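Long-range contacts in putative DNA ligase-like protein Rv0938/MT0965 (Mycobacterium tuberculosis, PDB 2IRU), which probably works with Ku in bacterial non-homologous end joining, repairing DNA double-strand breaks, this chain being its polymerase domain: residues A[133-143]-A[178-189]; A[10-18]-A[27-35]. One frame throughout, in Å; residues are numbered along the deposited sequence.

Interaction 1 (A[133-143]-A[178-189]); sequences PATRLVFDLDP and KGLHLYTPLDEP
V138 lays its CG2 methyl over one face of the Y183 ring, 3.8 Å from the ring centroid and displaced toward CE1, a CH-pi contact. CG2 stands anti to the backbone N of V138 (chi1 69° to CG1), which directs this methyl rather than CG1 at the ring. R136 runs alongside the same tyrosine, its guanidinium plane turned 79° from the ring and its NE 3.7 Å from Y183 CD1; NE bonds to Q117, NH1 forms a salt bridge with D291, and a water joins NH2, weakly, to Y183 OH. Next along this face, D140 reaches across H181, with OD1 over one face of the imidazole, the planes 35° apart and D140 CG 3.6 Å from H181 CE1. D140 OD2 bonds to Q233, and a water links it to H181 NE2 by a weak second bond; H181 ND1 is buried without a partner. The other face is mostly apolar: L141 CD2 meets L182 CD1 at 4.1 Å and L137 CG meets L186 CD2 at 3.7 Å, with helices 149-164 and 192-209 packed beneath; T184 OG1 bonds to T170. Between the faces, strands 137-143 and 180-186 run antiparallel, joined by paired backbone bonds at L137/T184, F139/L182 and L141/L180; L141 N to L180 O is 2.7 Å. Beyond this strand pair, L186 N bonds to T135 O. At the opposite end, K178 CE approaches D142 OD1 at 3.6 Å without a salt bridge to NZ, while D142 OD2 pairs with R223. D140 and D142 are probable manganese ligands in this primase-polymerase fold, joined by D230 at the second site; the mostly apolar face packs on helices, while D140, H181 and the strand ends at D142 and K178 probably serve metal and nucleotide.

Interaction 2 (A[10-18]-A[27-35]); sequences QRVTLTNAD and TTKSDIFDY
L14 sits over the F33 ring, its CB 4.0 Å from the centroid and 11° off the ring normal, a CH-pi contact near the ring centre. Its CG is anti to the backbone N (chi1 -179°), and from there CD1 reaches F33 CD1 at 3.8 Å while CD2 lies over the same ring, nearest F33 CG. V12 CG1 comes to the ring edge instead, 4.2 Å from CE1. K29 slides past L14 in the opposite direction and bends at chi3 (72°), bringing NZ 2.8 Å from T15 O; this donor sits above the carbonyl plane. The ammonium also bonds to Q107 of helix 99-107, which accepts from T15 N as well, and to a water held by N16 OD1. Thus one lysine ties the N-terminal loop to two helices. Farther along, S30 N donates to A17 O at 3.0 Å, in the carbonyl plane on a lone pair, so the loop supplies an acceptor for the first turn of helix 29-47. Behind that bond, T28 OG1 accepts from D31 N at 3.0 Å and D31 OD2 accepts from T28 N. These reciprocal bonds form a capping box with T28 as N-cap, the motif that starts the helix beside a loop whose N16 to D18 belong to a probable DNA-contacting stretch.

In the fold
Interaction 2 comes first along the chain and closes before interaction 1 opens. Their centres lie about 31 Å apart, on opposite sides of the chain's centre, and their nearest atoms are about 13 Å from each other, without touching. Interaction 2 is a surface contact between the N-terminal loop and the start of helix 29-47; interaction 1 is a partly buried antiparallel pairing within the mixed sheet, where strands 129-143 and 180-186 are neighbours and helix 149-164 lies in the connection between them. The two share no strand or helix. In the polymerase domain, interaction 1 frames the probable metal and nucleotide site, whereas interaction 2 joins peripheral segments that include part of a probable DNA-binding region.

Interaction 1 (A[133-143]-A[178-189])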
loop_
_atom_site.group_PDB
_atom_site.type_symbol
_atom_site.label_atom_id
_atom_site.label_comp_id
_atom_site.label_asym_id
_atom_site.label_seq_id
_atom_site.Cartn_x
_atom_site.Cartn_y
_atom_site.Cartn_z
ATOM N N PRO A 133 -9.159 -10.312 11.488
ATOM C CA PRO A 133 -8.452 -11.175 10.547
ATOM C C PRO A 133 -7.873 -10.433 9.334
ATOM O O PRO A 133 -8.257 -9.286 9.017
ATOM C CB PRO A 133 -9.550 -12.151 10.094
ATOM C CG PRO A 133 -10.582 -12.076 11.146
ATOM C CD PRO A 133 -10.590 -10.637 11.528
ATOM N N ALA A 134 -6.924 -11.088 8.672
ATOM C CA ALA A 134 -6.472 -10.614 7.385
ATOM C C ALA A 134 -7.629 -10.721 6.394
ATOM O O ALA A 134 -8.357 -11.728 6.383
ATOM C CB ALA A 134 -5.258 -11.430 6.911
ATOM N N THR A 135 -7.811 -9.685 5.570
ATOM C CA THR A 135 -8.867 -9.701 4.557
ATOM C C THR A 135 -8.321 -10.046 3.169
ATOM O O THR A 135 -9.080 -10.417 2.268
ATOM C CB THR A 135 -9.596 -8.349 4.446
ATOM O OG1 THR A 135 -8.718 -7.373 3.907
ATOM C CG2 THR A 135 -10.178 -7.889 5.828
ATOM N N ARG A 136 -7.011 -9.907 3.010
ATOM C CA ARG A 136 -6.329 -10.122 1.710
ATOM C C ARG A 136 -4.897 -10.501 1.992
ATOM O O ARG A 136 -4.397 -10.240 3.100
ATOM C CB ARG A 136 -6.377 -8.809 0.896
ATOM C CG ARG A 136 -5.605 -7.645 1.510
ATOM C CD ARG A 136 -6.033 -6.302 0.914
ATOM N NE ARG A 136 -5.155 -5.240 1.406
ATOM C CZ ARG A 136 -5.452 -3.940 1.472
ATOM N NH1 ARG A 136 -6.647 -3.485 1.090
ATOM N NH2 ARG A 136 -4.536 -3.092 1.947
ATOM N N LEU A 137 -4.237 -11.146 1.016
ATOM C CA LEU A 137 -2.786 -11.342 1.067
ATOM C C LEU A 137 -2.054 -10.271 0.249
ATOM O O LEU A 137 -2.569 -9.758 -0.751
ATOM C CB LEU A 137 -2.382 -12.724 0.500
ATOM C CG LEU A 137 -3.019 -14.013 1.019
ATOM C CD1 LEU A 137 -2.450 -15.229 0.251
ATOM C CD2 LEU A 137 -2.788 -14.155 2.502
ATOM N N VAL A 138 -0.836 -9.952 0.660
ATOM C CA VAL A 138 0.022 -9.141 -0.186
ATOM C C VAL A 138 1.345 -9.855 -0.379
ATOM O O VAL A 138 1.883 -10.487 0.560
ATOM C CB VAL A 138 0.266 -7.718 0.374
ATOM C CG1 VAL A 138 1.116 -7.779 1.620
ATOM C CG2 VAL A 138 0.922 -6.817 -0.677
ATOM N N PHE A 139 1.835 -9.806 -1.609
ATOM C CA PHE A 139 3.192 -10.244 -1.924
ATOM C C PHE A 139 3.980 -9.056 -2.470
ATOM O O PHE A 139 3.468 -8.310 -3.316
ATOM C CB PHE A 139 3.187 -11.362 -2.960
ATOM C CG PHE A 139 2.489 -12.589 -2.490
ATOM C CD1 PHE A 139 3.207 -13.645 -1.928
ATOM C CD2 PHE A 139 1.097 -12.705 -2.628
ATOM C CE1 PHE A 139 2.514 -14.791 -1.480
ATOM C CE2 PHE A 139 0.417 -13.824 -2.204
ATOM C CZ PHE A 139 1.125 -14.878 -1.626
ATOM N N ASP A 140 5.196 -8.867 -1.970
ATOM C CA ASP A 140 6.073 -7.814 -2.476
ATOM C C ASP A 140 7.110 -8.547 -3.322
ATOM O O ASP A 140 7.903 -9.322 -2.784
ATOM C CB ASP A 140 6.781 -7.124 -1.304
ATOM C CG ASP A 140 7.764 -6.040 -1.732
ATOM O OD1 ASP A 140 7.986 -5.760 -2.951
ATOM O OD2 ASP A 140 8.347 -5.458 -0.783
ATOM N N LEU A 141 7.072 -8.310 -4.635
ATOM C CA LEU A 141 8.009 -8.916 -5.553
ATOM C C LEU A 141 9.132 -7.936 -5.803
ATOM O O LEU A 141 8.929 -6.896 -6.449
ATOM C CB LEU A 141 7.301 -9.284 -6.869
ATOM C CG LEU A 141 6.617 -10.658 -6.849
ATOM C CD1 LEU A 141 5.575 -10.852 -5.744
ATOM C CD2 LEU A 141 5.994 -10.904 -8.231
ATOM N N ASP A 142 10.299 -8.238 -5.246
ATOM C CA ASP A 142 11.410 -7.312 -5.327
ATOM C C ASP A 142 12.482 -7.858 -6.263
ATOM O O ASP A 142 13.109 -8.885 -5.930
ATOM C CB ASP A 142 12.005 -7.030 -3.946
ATOM C CG ASP A 142 13.002 -5.861 -3.981
ATOM O OD1 ASP A 142 12.573 -4.687 -4.139
ATOM O OD2 ASP A 142 14.222 -6.128 -3.888
ATOM N N PRO A 143 12.666 -7.218 -7.444
ATOM C CA PRO A 143 13.611 -7.716 -8.447
ATOM C C PRO A 143 15.074 -7.509 -8.040
ATOM O O PRO A 143 15.497 -6.372 -7.780
ATOM C CB PRO A 143 13.269 -6.891 -9.705
ATOM C CG PRO A 143 12.738 -5.584 -9.147
ATOM C CD PRO A 143 11.969 -5.993 -7.907
ATOM N N LYS A 178 10.356 0.310 -6.786
ATOM C CA LYS A 178 11.022 -0.739 -7.553
ATOM C C LYS A 178 10.153 -2.012 -7.483
ATOM O O LYS A 178 10.065 -2.804 -8.438
ATOM C CB LYS A 178 12.393 -1.011 -6.924
ATOM C CG LYS A 178 13.203 -2.144 -7.573
ATOM C CD LYS A 178 14.694 -2.070 -7.195
ATOM C CE LYS A 178 14.953 -2.560 -5.766
ATOM N NZ LYS A 178 16.355 -2.260 -5.361
ATOM N N GLY A 179 9.497 -2.188 -6.344
ATOM C CA GLY A 179 8.666 -3.371 -6.117
ATOM C C GLY A 179 7.500 -3.476 -7.087
ATOM O O GLY A 179 7.140 -2.520 -7.794
ATOM N N LEU A 180 6.998 -4.688 -7.203
ATOM C CA LEU A 180 5.680 -4.945 -7.730
ATOM C C LEU A 180 4.940 -5.629 -6.573
ATOM O O LEU A 180 5.449 -6.627 -6.058
ATOM C CB LEU A 180 5.803 -5.906 -8.924
ATOM C CG LEU A 180 4.520 -6.442 -9.541
ATOM C CD1 LEU A 180 3.664 -5.289 -10.048
ATOM C CD2 LEU A 180 4.832 -7.422 -10.673
ATOM N N HIS A 181 3.800 -5.087 -6.125
ATOM C CA HIS A 181 2.990 -5.749 -5.108
ATOM C C HIS A 181 1.836 -6.485 -5.769
ATOM O O HIS A 181 1.307 -6.008 -6.776
ATOM C CB HIS A 181 2.407 -4.768 -4.081
ATOM C CG HIS A 181 3.434 -4.168 -3.180
ATOM N ND1 HIS A 181 3.910 -4.827 -2.062
ATOM C CD2 HIS A 181 4.030 -2.956 -3.185
ATOM C CE1 HIS A 181 4.792 -4.053 -1.447
ATOM N NE2 HIS A 181 4.901 -2.923 -2.127
ATOM N N LEU A 182 1.469 -7.643 -5.211
ATOM C CA LEU A 182 0.333 -8.425 -5.697
ATOM C C LEU A 182 -0.607 -8.584 -4.502
ATOM O O LEU A 182 -0.144 -8.966 -3.431
ATOM C CB LEU A 182 0.729 -9.844 -6.171
ATOM C CG LEU A 182 1.757 -9.924 -7.309
ATOM C CD1 LEU A 182 1.958 -11.389 -7.741
ATOM C CD2 LEU A 182 1.279 -9.109 -8.507
ATOM N N TYR A 183 -1.882 -8.248 -4.679
ATOM C CA TYR A 183 -2.891 -8.414 -3.640
ATOM C C TYR A 183 -3.912 -9.481 -4.059
ATOM O O TYR A 183 -4.281 -9.574 -5.225
ATOM C CB TYR A 183 -3.655 -7.116 -3.427
ATOM C CG TYR A 183 -2.842 -6.008 -2.799
ATOM C CD1 TYR A 183 -2.771 -5.884 -1.400
ATOM C CD2 TYR A 183 -2.133 -5.079 -3.585
ATOM C CE1 TYR A 183 -2.031 -4.868 -0.794
ATOM C CE2 TYR A 183 -1.366 -4.031 -2.976
ATOM C CZ TYR A 183 -1.339 -3.934 -1.573
ATOM O OH TYR A 183 -0.600 -2.947 -0.950
ATOM N N THR A 184 -4.364 -10.256 -3.084
ATOM C CA THR A 184 -5.360 -11.288 -3.322
ATOM C C THR A 184 -6.408 -11.254 -2.193
ATOM O O THR A 184 -6.070 -11.463 -1.022
ATOM C CB THR A 184 -4.719 -12.667 -3.390
ATOM O OG1 THR A 184 -3.702 -12.662 -4.419
ATOM C CG2 THR A 184 -5.819 -13.680 -3.682
ATOM N N PRO A 185 -7.674 -10.988 -2.530
ATOM C CA PRO A 185 -8.650 -11.012 -1.426
ATOM C C PRO A 185 -8.940 -12.458 -0.989
ATOM O O PRO A 185 -8.994 -13.381 -1.829
ATOM C CB PRO A 185 -9.887 -10.345 -2.027
ATOM C CG PRO A 185 -9.777 -10.615 -3.505
ATOM C CD PRO A 185 -8.299 -10.703 -3.832
ATOM N N LEU A 186 -9.115 -12.632 0.318
ATOM C CA LEU A 186 -9.396 -13.945 0.905
ATOM C C LEU A 186 -10.880 -14.281 0.863
ATOM O O LEU A 186 -11.726 -13.450 1.211
ATOM C CB LEU A 186 -8.849 -14.012 2.342
ATOM C CG LEU A 186 -7.310 -13.934 2.509
ATOM C CD1 LEU A 186 -6.910 -13.838 3.990
ATOM C CD2 LEU A 186 -6.520 -15.058 1.811
ATOM N N ASP A 187 -11.189 -15.499 0.415
ATOM C CA ASP A 187 -12.552 -16.024 0.486
ATOM C C ASP A 187 -12.986 -16.170 1.932
ATOM O O ASP A 187 -14.052 -15.688 2.323
ATOM C CB ASP A 187 -12.656 -17.374 -0.235
ATOM C CG ASP A 187 -12.872 -17.221 -1.730
ATOM O OD1 ASP A 187 -12.826 -16.069 -2.237
ATOM O OD2 ASP A 187 -13.107 -18.255 -2.387
ATOM N N GLU A 188 -12.171 -16.857 2.723
ATOM C CA GLU A 188 -12.502 -17.050 4.133
ATOM C C GLU A 188 -11.497 -16.328 5.031
ATOM O O GLU A 188 -10.288 -16.316 4.739
ATOM C CB GLU A 188 -12.674 -18.534 4.503
ATOM C CG GLU A 188 -11.590 -19.482 4.007
ATOM C CD GLU A 188 -11.865 -20.932 4.379
ATOM O OE1 GLU A 188 -10.896 -21.664 4.687
ATOM O OE2 GLU A 188 -13.049 -21.346 4.363
ATOM N N PRO A 189 -11.999 -15.717 6.120
ATOM C CA PRO A 189 -11.133 -14.977 7.027
ATOM C C PRO A 189 -10.080 -15.866 7.680
ATOM O O PRO A 189 -10.356 -17.034 8.023
ATOM C CB PRO A 189 -12.104 -14.405 8.072
ATOM C CG PRO A 189 -13.356 -15.215 7.970
ATOM C CD PRO A 189 -13.417 -15.689 6.541
HETATM O O HOH W 1 -11.773 -11.163 2.655
HETATM O O HOH W 2 -1.398 -2.457 1.810
HETATM O O HOH W 3 7.729 -2.560 -1.563
#

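Interaction 2 (A[10-18]-A[27-35])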
loop_
_atom_site.group_PDB
_atom_site.type_symbol
_atom_site.label_atom_id
_atom_site.label_comp_id
_atom_site.label_asym_id
_atom_site.label_seq_id
_atom_site.Cartn_x
_atom_site.Cartn_y
_atom_site.Cartn_z
ATOM N N GLN A 10 -16.087 17.649 9.422
ATOM C CA GLN A 10 -14.686 17.443 9.024
ATOM C C GLN A 10 -14.249 18.579 8.120
ATOM O O GLN A 10 -14.846 18.795 7.071
ATOM C CB GLN A 10 -14.578 16.149 8.252
ATOM C CG GLN A 10 -15.141 14.944 9.061
ATOM C CD GLN A 10 -14.792 13.575 8.448
ATOM O OE1 GLN A 10 -14.285 13.485 7.339
ATOM N NE2 GLN A 10 -15.082 12.501 9.200
ATOM N N ARG A 11 -13.190 19.271 8.519
ATOM C CA ARG A 11 -12.661 20.402 7.745
ATOM C C ARG A 11 -11.123 20.379 7.794
ATOM O O ARG A 11 -10.532 20.160 8.844
ATOM C CB ARG A 11 -13.137 21.735 8.328
ATOM C CG ARG A 11 -14.654 21.953 8.460
ATOM C CD ARG A 11 -14.940 23.326 9.073
ATOM N NE ARG A 11 -15.347 24.291 8.030
ATOM C CZ ARG A 11 -14.649 25.370 7.701
ATOM N NH1 ARG A 11 -13.527 25.646 8.342
ATOM N NH2 ARG A 11 -15.062 26.175 6.735
ATOM N N VAL A 12 -10.491 20.616 6.649
ATOM C CA VAL A 12 -9.030 20.744 6.608
ATOM C C VAL A 12 -8.693 21.996 5.843
ATOM O O VAL A 12 -9.270 22.256 4.782
ATOM C CB VAL A 12 -8.390 19.527 5.909
ATOM C CG1 VAL A 12 -6.860 19.722 5.627
ATOM C CG2 VAL A 12 -8.609 18.311 6.770
ATOM N N THR A 13 -7.768 22.756 6.410
ATOM C CA THR A 13 -7.281 23.986 5.775
ATOM C C THR A 13 -5.866 23.707 5.190
ATOM O O THR A 13 -4.912 23.375 5.912
ATOM C CB THR A 13 -7.214 25.186 6.765
ATOM O OG1 THR A 13 -8.518 25.447 7.343
ATOM C CG2 THR A 13 -6.716 26.435 6.008
ATOM N N LEU A 14 -5.741 23.813 3.877
ATOM C CA LEU A 14 -4.438 23.646 3.257
ATOM C C LEU A 14 -3.620 24.930 3.526
ATOM O O LEU A 14 -4.063 26.050 3.257
ATOM C CB LEU A 14 -4.561 23.446 1.728
ATOM C CG LEU A 14 -3.270 23.238 0.958
ATOM C CD1 LEU A 14 -2.551 21.945 1.404
ATOM C CD2 LEU A 14 -3.534 23.245 -0.584
ATOM N N THR A 15 -2.434 24.735 4.087
ATOM C CA THR A 15 -1.478 25.815 4.242
ATOM C C THR A 15 -0.268 25.633 3.336
ATOM O O THR A 15 0.009 24.515 2.908
ATOM C CB THR A 15 -0.950 25.953 5.707
ATOM O OG1 THR A 15 -0.175 24.792 6.023
ATOM C CG2 THR A 15 -2.139 26.141 6.691
ATOM N N ASN A 16 0.392 26.764 3.032
ATOM C CA ASN A 16 1.563 26.754 2.171
ATOM C C ASN A 16 1.291 25.995 0.853
ATOM O O ASN A 16 2.099 25.136 0.415
ATOM C CB ASN A 16 2.743 26.109 2.886
ATOM C CG ASN A 16 3.079 26.817 4.200
ATOM O OD1 ASN A 16 2.949 26.221 5.269
ATOM N ND2 ASN A 16 3.363 28.100 4.134
ATOM N N ALA A 17 0.164 26.315 0.215
ATOM C CA ALA A 17 -0.208 25.694 -1.099
ATOM C C ALA A 17 0.895 25.680 -2.160
ATOM O O ALA A 17 0.982 24.734 -2.992
ATOM C CB ALA A 17 -1.475 26.359 -1.678
ATOM N N ASP A 18 1.709 26.748 -2.153
ATOM C CA ASP A 18 2.748 26.896 -3.143
ATOM C C ASP A 18 3.973 26.125 -2.762
ATOM O O ASP A 18 4.922 26.103 -3.557
ATOM C CB ASP A 18 3.114 28.383 -3.369
ATOM C CG ASP A 18 3.621 29.077 -2.099
ATOM O OD1 ASP A 18 3.268 28.624 -0.971
ATOM O OD2 ASP A 18 4.331 30.128 -2.223
ATOM N N THR A 27 6.417 19.755 -8.059
ATOM C CA THR A 27 5.125 19.307 -7.523
ATOM C C THR A 27 4.887 19.915 -6.140
ATOM O O THR A 27 5.737 19.817 -5.278
ATOM C CB THR A 27 5.076 17.746 -7.436
ATOM O OG1 THR A 27 5.442 17.194 -8.721
ATOM C CG2 THR A 27 3.639 17.302 -7.055
ATOM N N THR A 28 3.742 20.576 -5.979
ATOM C CA THR A 28 3.451 21.406 -4.792
ATOM C C THR A 28 2.456 20.758 -3.828
ATOM O O THR A 28 1.784 19.754 -4.140
ATOM C CB THR A 28 2.797 22.739 -5.186
ATOM O OG1 THR A 28 1.517 22.472 -5.794
ATOM C CG2 THR A 28 3.667 23.553 -6.148
ATOM N N LYS A 29 2.323 21.366 -2.662
ATOM C CA LYS A 29 1.291 20.926 -1.720
ATOM C C LYS A 29 -0.085 20.988 -2.384
ATOM O O LYS A 29 -0.877 20.054 -2.231
ATOM C CB LYS A 29 1.312 21.765 -0.450
ATOM C CG LYS A 29 2.467 21.504 0.457
ATOM C CD LYS A 29 2.241 22.159 1.821
ATOM C CE LYS A 29 1.158 21.443 2.674
ATOM N NZ LYS A 29 0.858 22.094 4.061
ATOM N N SER A 30 -0.357 22.036 -3.166
ATOM C CA SER A 30 -1.640 22.153 -3.893
ATOM C C SER A 30 -1.863 20.963 -4.848
ATOM O O SER A 30 -2.963 20.378 -4.905
ATOM C CB SER A 30 -1.722 23.481 -4.656
ATOM O OG SER A 30 -2.993 23.648 -5.248
ATOM N N ASP A 31 -0.813 20.601 -5.569
ATOM C CA ASP A 31 -0.883 19.430 -6.463
ATOM C C ASP A 31 -1.295 18.180 -5.686
ATOM O O ASP A 31 -2.123 17.374 -6.151
ATOM C CB ASP A 31 0.471 19.167 -7.117
ATOM C CG ASP A 31 0.830 20.213 -8.180
ATOM O OD1 ASP A 31 -0.080 20.727 -8.876
ATOM O OD2 ASP A 31 2.038 20.461 -8.335
ATOM N N ILE A 32 -0.652 17.991 -4.544
ATOM C CA ILE A 32 -0.895 16.801 -3.714
ATOM C C ILE A 32 -2.314 16.785 -3.116
ATOM O O ILE A 32 -2.999 15.730 -3.085
ATOM C CB ILE A 32 0.263 16.677 -2.678
ATOM C CG1 ILE A 32 1.633 16.545 -3.415
ATOM C CG2 ILE A 32 0.037 15.593 -1.671
ATOM C CD1 ILE A 32 1.739 15.439 -4.406
ATOM N N PHE A 33 -2.754 17.960 -2.662
ATOM C CA PHE A 33 -4.114 18.146 -2.132
ATOM C C PHE A 33 -5.139 17.732 -3.192
ATOM O O PHE A 33 -6.083 16.960 -2.940
ATOM C CB PHE A 33 -4.274 19.621 -1.723
ATOM C CG PHE A 33 -5.448 19.913 -0.786
ATOM C CD1 PHE A 33 -5.410 19.555 0.568
ATOM C CD2 PHE A 33 -6.523 20.672 -1.250
ATOM C CE1 PHE A 33 -6.475 19.926 1.429
ATOM C CE2 PHE A 33 -7.576 21.031 -0.387
ATOM C CZ PHE A 33 -7.531 20.650 0.943
ATOM N N ASP A 34 -4.929 18.210 -4.418
ATOM C CA ASP A 34 -5.876 17.901 -5.481
ATOM C C ASP A 34 -5.755 16.424 -5.845
ATOM O O ASP A 34 -6.736 15.789 -6.151
ATOM C CB ASP A 34 -5.630 18.803 -6.700
ATOM C CG ASP A 34 -6.267 20.206 -6.537
ATOM O OD1 ASP A 34 -7.033 20.439 -5.565
ATOM O OD2 ASP A 34 -6.021 21.067 -7.413
ATOM N N TYR A 35 -4.550 15.886 -5.807
ATOM C CA TYR A 35 -4.401 14.467 -6.133
ATOM C C TYR A 35 -5.169 13.566 -5.179
ATOM O O TYR A 35 -5.937 12.678 -5.614
ATOM C CB TYR A 35 -2.934 14.064 -6.179
ATOM C CG TYR A 35 -2.802 12.569 -6.295
ATOM C CD1 TYR A 35 -2.978 11.910 -7.538
ATOM C CD2 TYR A 35 -2.490 11.794 -5.169
ATOM C CE1 TYR A 35 -2.833 10.487 -7.638
ATOM C CE2 TYR A 35 -2.375 10.373 -5.244
ATOM C CZ TYR A 35 -2.544 9.732 -6.480
ATOM O OH TYR A 35 -2.484 8.352 -6.602
HETATM O O HOH W 4 3.029 23.280 5.266
#